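Local coordinates for arfgap-like finger domain containing protein (Cryptosporidium parvum Iowa II, PDB 2OWA) that probably activates the GTPase activity of ADP-ribosylation factor through a zinc-finger ArfGAP domain, the part of the longer protein described here, at residues A55-L60 with G95-A100; L89-I94 with I131-I136. All coordinates share one frame; numbering follows the deposited sequence.

Contact 1: A55-L60 with G95-A100; sequences AVFICL and GGNGRA. With ZN (zinc ion), chain C.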
loop_
_atom_site.group_PDB
_atom_site.type_symbol
_atom_site.label_atom_id
_atom_site.label_comp_id
_atom_site.label_asym_id
_atom_site.label_seq_id
_atom_site.Cartn_x
_atom_site.Cartn_y
_atom_site.Cartn_z
ATOM N N ALA A 55 1.029 2.981 0.364
ATOM C CA ALA A 55 0.014 2.372 1.228
ATOM C C ALA A 55 -1.212 1.937 0.430
ATOM O O ALA A 55 -2.338 2.279 0.767
ATOM C CB ALA A 55 -0.382 3.329 2.366
ATOM N N VAL A 56 -1.001 1.187 -0.649
ATOM C CA VAL A 56 -2.117 0.638 -1.406
ATOM C C VAL A 56 -2.127 -0.898 -1.288
ATOM O O VAL A 56 -1.078 -1.518 -1.147
ATOM C CB VAL A 56 -2.115 1.078 -2.884
ATOM C CG1 VAL A 56 -2.374 2.644 -2.997
ATOM C CG2 VAL A 56 -0.801 0.695 -3.542
ATOM N N PHE A 57 -3.320 -1.481 -1.357
ATOM C CA PHE A 57 -3.491 -2.946 -1.477
ATOM C C PHE A 57 -3.663 -3.380 -2.928
ATOM O O PHE A 57 -4.420 -2.752 -3.677
ATOM C CB PHE A 57 -4.699 -3.432 -0.689
ATOM C CG PHE A 57 -4.551 -3.260 0.767
ATOM C CD1 PHE A 57 -3.986 -4.263 1.535
ATOM C CD2 PHE A 57 -4.965 -2.066 1.385
ATOM C CE1 PHE A 57 -3.829 -4.087 2.936
ATOM C CE2 PHE A 57 -4.822 -1.882 2.748
ATOM C CZ PHE A 57 -4.274 -2.900 3.535
ATOM N N ILE A 58 -2.984 -4.466 -3.289
ATOM C CA ILE A 58 -2.888 -4.942 -4.687
ATOM C C ILE A 58 -2.986 -6.477 -4.697
ATOM O O ILE A 58 -2.706 -7.084 -3.689
ATOM C CB ILE A 58 -1.552 -4.490 -5.347
ATOM C CG1 ILE A 58 -0.312 -4.914 -4.510
ATOM C CG2 ILE A 58 -1.600 -2.947 -5.672
ATOM C CD1 ILE A 58 1.024 -4.541 -5.161
ATOM N N CYS A 59 -3.342 -7.090 -5.830
ATOM C CA CYS A 59 -3.532 -8.523 -5.887
ATOM C C CYS A 59 -2.206 -9.257 -6.107
ATOM O O CYS A 59 -1.167 -8.646 -6.377
ATOM C CB CYS A 59 -4.559 -8.909 -6.980
ATOM S SG CYS A 59 -4.061 -8.525 -8.712
ATOM N N LEU A 60 -2.271 -10.581 -6.017
ATOM C CA LEU A 60 -1.117 -11.451 -6.185
ATOM C C LEU A 60 -0.477 -11.282 -7.564
ATOM O O LEU A 60 0.747 -11.385 -7.699
ATOM C CB LEU A 60 -1.498 -12.919 -5.860
ATOM C CG LEU A 60 -2.681 -13.639 -6.542
ATOM C CD1 LEU A 60 -2.353 -13.942 -7.991
ATOM C CD2 LEU A 60 -3.086 -14.957 -5.827
ATOM N N GLY A 95 -3.155 5.596 5.054
ATOM C CA GLY A 95 -3.234 5.529 3.606
ATOM C C GLY A 95 -4.489 4.804 3.134
ATOM O O GLY A 95 -5.615 5.161 3.483
ATOM N N GLY A 96 -4.301 3.756 2.344
ATOM C CA GLY A 96 -5.433 3.014 1.794
ATOM C C GLY A 96 -5.641 3.332 0.331
ATOM O O GLY A 96 -5.146 4.352 -0.184
ATOM N N ASN A 97 -6.363 2.450 -0.358
ATOM C CA ASN A 97 -6.727 2.675 -1.773
ATOM C C ASN A 97 -7.549 3.930 -2.063
ATOM O O ASN A 97 -7.291 4.590 -3.052
ATOM C CB ASN A 97 -7.410 1.444 -2.370
ATOM C CG ASN A 97 -6.464 0.262 -2.519
ATOM O OD1 ASN A 97 -5.311 0.304 -2.063
ATOM N ND2 ASN A 97 -6.959 -0.827 -3.149
ATOM N N GLY A 98 -8.524 4.273 -1.205
ATOM C CA GLY A 98 -9.281 5.509 -1.395
ATOM C C GLY A 98 -8.486 6.823 -1.382
ATOM O O GLY A 98 -8.603 7.652 -2.299
ATOM N N ARG A 99 -7.699 7.050 -0.336
ATOM C CA ARG A 99 -6.829 8.227 -0.312
ATOM C C ARG A 99 -5.878 8.342 -1.539
ATOM O O ARG A 99 -5.700 9.448 -2.090
ATOM C CB ARG A 99 -6.002 8.222 0.973
ATOM C CG ARG A 99 -5.259 9.514 1.194
ATOM C CD ARG A 99 -4.614 9.542 2.529
ATOM N NE ARG A 99 -4.241 10.909 2.903
ATOM C CZ ARG A 99 -3.681 11.236 4.072
ATOM N NH1 ARG A 99 -3.451 10.307 4.998
ATOM N NH2 ARG A 99 -3.373 12.507 4.317
ATOM N N ALA A 100 -5.260 7.216 -1.918
ATOM C CA ALA A 100 -4.359 7.142 -3.081
ATOM C C ALA A 100 -5.085 7.407 -4.429
ATOM O O ALA A 100 -4.623 8.243 -5.226
ATOM C CB ALA A 100 -3.587 5.795 -3.116
HETATM ZN ZN ZN C . -4.221 -6.341 -9.545
#
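The carboxamide of Asn-97 meets the backbone of Phe-57 with both its polar atoms, while its OD1 also lies at the edge of the Phe-57 ring, near the ring plane; ring and amide planes stand 56° apart. This pairing docks the first turn of helix 97-107 against strand 56-58, an outermost strand of the three-stranded antiparallel sheet in the ArfGAP zinc-finger domain. Phe-57 N donates to OD1 of Asn-97 at 2.8 Å, in the carbonyl plane and on a lone pair. In return Asn-97 ND2, with its partner close to the amide plane, donates to Phe-57 O at 3.2 Å. Two bonds to one residue thus fix the rotation of the amide. Asn-97 CG, anti to its own carbonyl carbon and beside the backbone N (chi1 -68°), carries the amide to the Phe-57 backbone, and the side chain crosses those of Val-56 and Phe-57 at about a right angle. Gly-96 N adds a third bond, 2.9 Å to Ala-55 O, just ahead of the helix. Next to it, Gly-95 CA lies 3.8 Å from Ala-55 CB. Beyond the strand, Cys-59 SG binds the zinc ion at 2.3 Å together with Cys-39, Cys-42 and Cys-62. Val-56 CG1 presses on Ala-100 CB at 3.4 Å, tighter than usual van der Waals contact.

Contact 2: L89-I94 with I131-I136; sequences LVRMDI and ILDSEI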
loop_
_atom_site.group_PDB
_atom_site.type_symbol
_atom_site.label_atom_id
_atom_site.label_comp_id
_atom_site.label_asym_id
_atom_site.label_seq_id
_atom_site.Cartn_x
_atom_site.Cartn_y
_atom_site.Cartn_z
ATOM N N LEU A 89 2.309 -0.376 9.990
ATOM C CA LEU A 89 0.883 -0.546 10.184
ATOM C C LEU A 89 0.185 0.790 10.193
ATOM O O LEU A 89 -0.840 0.964 9.507
ATOM C CB LEU A 89 0.562 -1.377 11.430
ATOM C CG LEU A 89 1.194 -2.770 11.533
ATOM C CD1 LEU A 89 0.498 -3.481 12.711
ATOM C CD2 LEU A 89 0.966 -3.581 10.191
ATOM N N VAL A 90 0.751 1.747 10.916
ATOM C CA VAL A 90 0.171 3.108 10.995
ATOM C C VAL A 90 0.070 3.684 9.587
ATOM O O VAL A 90 -0.925 4.341 9.239
ATOM C CB VAL A 90 1.040 4.032 11.850
ATOM C CG1 VAL A 90 0.485 5.508 11.815
ATOM C CG2 VAL A 90 1.171 3.465 13.293
ATOM N N ARG A 91 1.116 3.451 8.788
ATOM C CA ARG A 91 1.193 3.961 7.423
ATOM C C ARG A 91 0.063 3.411 6.568
ATOM O O ARG A 91 -0.594 4.168 5.869
ATOM C CB ARG A 91 2.566 3.667 6.760
ATOM C CG ARG A 91 2.634 4.155 5.303
ATOM C CD ARG A 91 3.974 3.853 4.669
ATOM N NE ARG A 91 4.215 4.579 3.424
ATOM C CZ ARG A 91 4.849 5.750 3.355
ATOM N NH1 ARG A 91 5.305 6.332 4.460
ATOM N NH2 ARG A 91 5.063 6.335 2.185
ATOM N N MET A 92 -0.183 2.102 6.649
ATOM C CA MET A 92 -1.293 1.489 5.968
ATOM C C MET A 92 -2.653 2.036 6.438
ATOM O O MET A 92 -3.587 2.145 5.661
ATOM C CB MET A 92 -1.230 -0.035 6.150
ATOM C CG MET A 92 -0.099 -0.731 5.367
ATOM S SD MET A 92 0.151 -0.267 3.646
ATOM C CE MET A 92 -1.378 -0.801 2.908
ATOM N N ASP A 93 -2.717 2.393 7.718
ATOM C CA ASP A 93 -3.927 2.849 8.365
ATOM C C ASP A 93 -4.286 4.250 7.867
ATOM O O ASP A 93 -5.459 4.510 7.548
ATOM C CB ASP A 93 -3.735 2.850 9.888
ATOM C CG ASP A 93 -5.064 2.980 10.657
ATOM O OD1 ASP A 93 -6.143 3.118 10.025
ATOM O OD2 ASP A 93 -5.012 2.956 11.919
ATOM N N ILE A 94 -3.288 5.132 7.759
ATOM C CA ILE A 94 -3.554 6.517 7.270
ATOM C C ILE A 94 -3.635 6.631 5.746
ATOM O O ILE A 94 -4.126 7.650 5.218
ATOM C CB ILE A 94 -2.558 7.563 7.835
ATOM C CG1 ILE A 94 -1.119 7.250 7.407
ATOM C CG2 ILE A 94 -2.660 7.662 9.350
ATOM C CD1 ILE A 94 -0.626 8.102 6.319
ATOM N N ILE A 131 4.012 12.673 1.268
ATOM C CA ILE A 131 2.815 13.109 2.024
ATOM C C ILE A 131 2.529 12.105 3.143
ATOM O O ILE A 131 2.232 12.475 4.295
ATOM C CB ILE A 131 1.547 13.273 1.104
ATOM C CG1 ILE A 131 1.735 14.434 0.103
ATOM C CG2 ILE A 131 0.260 13.471 1.925
ATOM C CD1 ILE A 131 0.747 14.395 -1.068
ATOM N N LEU A 132 2.635 10.826 2.804
ATOM C CA LEU A 132 2.426 9.790 3.792
ATOM C C LEU A 132 3.524 9.773 4.853
ATOM O O LEU A 132 3.208 9.600 6.023
ATOM C CB LEU A 132 2.305 8.431 3.127
ATOM C CG LEU A 132 1.099 8.168 2.205
ATOM C CD1 LEU A 132 1.206 6.677 1.828
ATOM C CD2 LEU A 132 -0.303 8.505 2.821
ATOM N N ASP A 133 4.792 9.962 4.435
ATOM C CA ASP A 133 5.950 10.009 5.353
ATOM C C ASP A 133 5.763 11.124 6.373
ATOM O O ASP A 133 6.034 10.958 7.567
ATOM C CB ASP A 133 7.252 10.335 4.594
ATOM C CG ASP A 133 7.728 9.226 3.719
ATOM O OD1 ASP A 133 7.164 8.094 3.803
ATOM O OD2 ASP A 133 8.710 9.486 2.956
ATOM N N SER A 134 5.335 12.270 5.865
ATOM C CA SER A 134 5.056 13.424 6.669
ATOM C C SER A 134 3.919 13.173 7.688
ATOM O O SER A 134 4.007 13.612 8.828
ATOM C CB SER A 134 4.709 14.566 5.753
ATOM O OG SER A 134 4.988 15.767 6.399
ATOM N N GLU A 135 2.879 12.447 7.289
ATOM C CA GLU A 135 1.783 12.070 8.209
ATOM C C GLU A 135 2.222 11.200 9.378
ATOM O O GLU A 135 1.720 11.360 10.485
ATOM C CB GLU A 135 0.700 11.309 7.467
ATOM C CG GLU A 135 -0.092 12.135 6.527
ATOM C CD GLU A 135 -1.297 12.690 7.207
ATOM O OE1 GLU A 135 -1.157 13.745 7.871
ATOM O OE2 GLU A 135 -2.371 12.054 7.085
ATOM N N ILE A 136 3.131 10.264 9.115
ATOM C CA ILE A 136 3.575 9.335 10.126
ATOM C C ILE A 136 4.783 9.827 10.936
ATOM O O ILE A 136 5.231 9.104 11.829
ATOM C CB ILE A 136 3.878 7.912 9.549
ATOM C CG1 ILE A 136 5.043 7.975 8.529
ATOM C CG2 ILE A 136 2.618 7.294 8.999
ATOM C CD1 ILE A 136 5.584 6.602 7.969
#
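Val-90 opens the contact from helix 86-94, its CG1 resting 4.0 Å from CG2 of Ile-136 at the solvent-exposed margin. One residue on, Arg-91 reaches across with its chain extended from CG to NE, CG being anti to the backbone N (chi1 178°). Its NH1 donates to Asp-133 OD1 at 2.6 Å in a salt bridge, meeting the oxygen nearly along its C-O axis. A weak bond from NH2 ends on the same OD1, and the guanidinium and carboxylate planes are 51° apart: a twisted, one-oxygen bridge. Leu-132 CB lies 3.5 Å above one guanidinium face, offset toward its rim, and Ile-136 CD1 sits at the edge, in plane, 3.5 Å from NH1. NE of this buried arginine donates to Leu-52 O and NH2 bonds Ser-53 O, tying it to the loop after strand 49-51; NH2 also bonds Lys-129 O, a second hold on helix 123-135. Ile-94 ends the segment: its CD1 touches Leu-132 CD2 at 3.5 Å, the two side chains running antiparallel alongside each other, and also meets CB of Glu-135. Its CG1 lies 4.1 Å from Ile-136 CG2, these side chains crossing at about a right angle. The axes of segments 89-94 and 131-135 approach to 10.0 Å and cross at 118°, in apolar helix-helix packing flanked by an interhelical arginine-aspartate salt bridge, away from the zinc site.

In the fold
Contact 1 lies near the centre of the chain and is almost wholly buried, whereas contact 2 is partly buried and reaches the surface. In the first, an asparagine amide joins a helix start to strand backbone; in the second, two helices meet through aliphatic side chains and opposite charges. No secondary-structure element is common to both, but helices 86-94 and 97-107 follow each other in the chain, with Gly-95 and Gly-96 at the turn. Arg-99 connects the contacts: NH1 probably hydrogen-bonds Ile-94 O, at 2.8 Å, and forms a salt bridge with Glu-135. Ala-55 packs against Met-92 as well, and only contact 1 includes a zinc ligand.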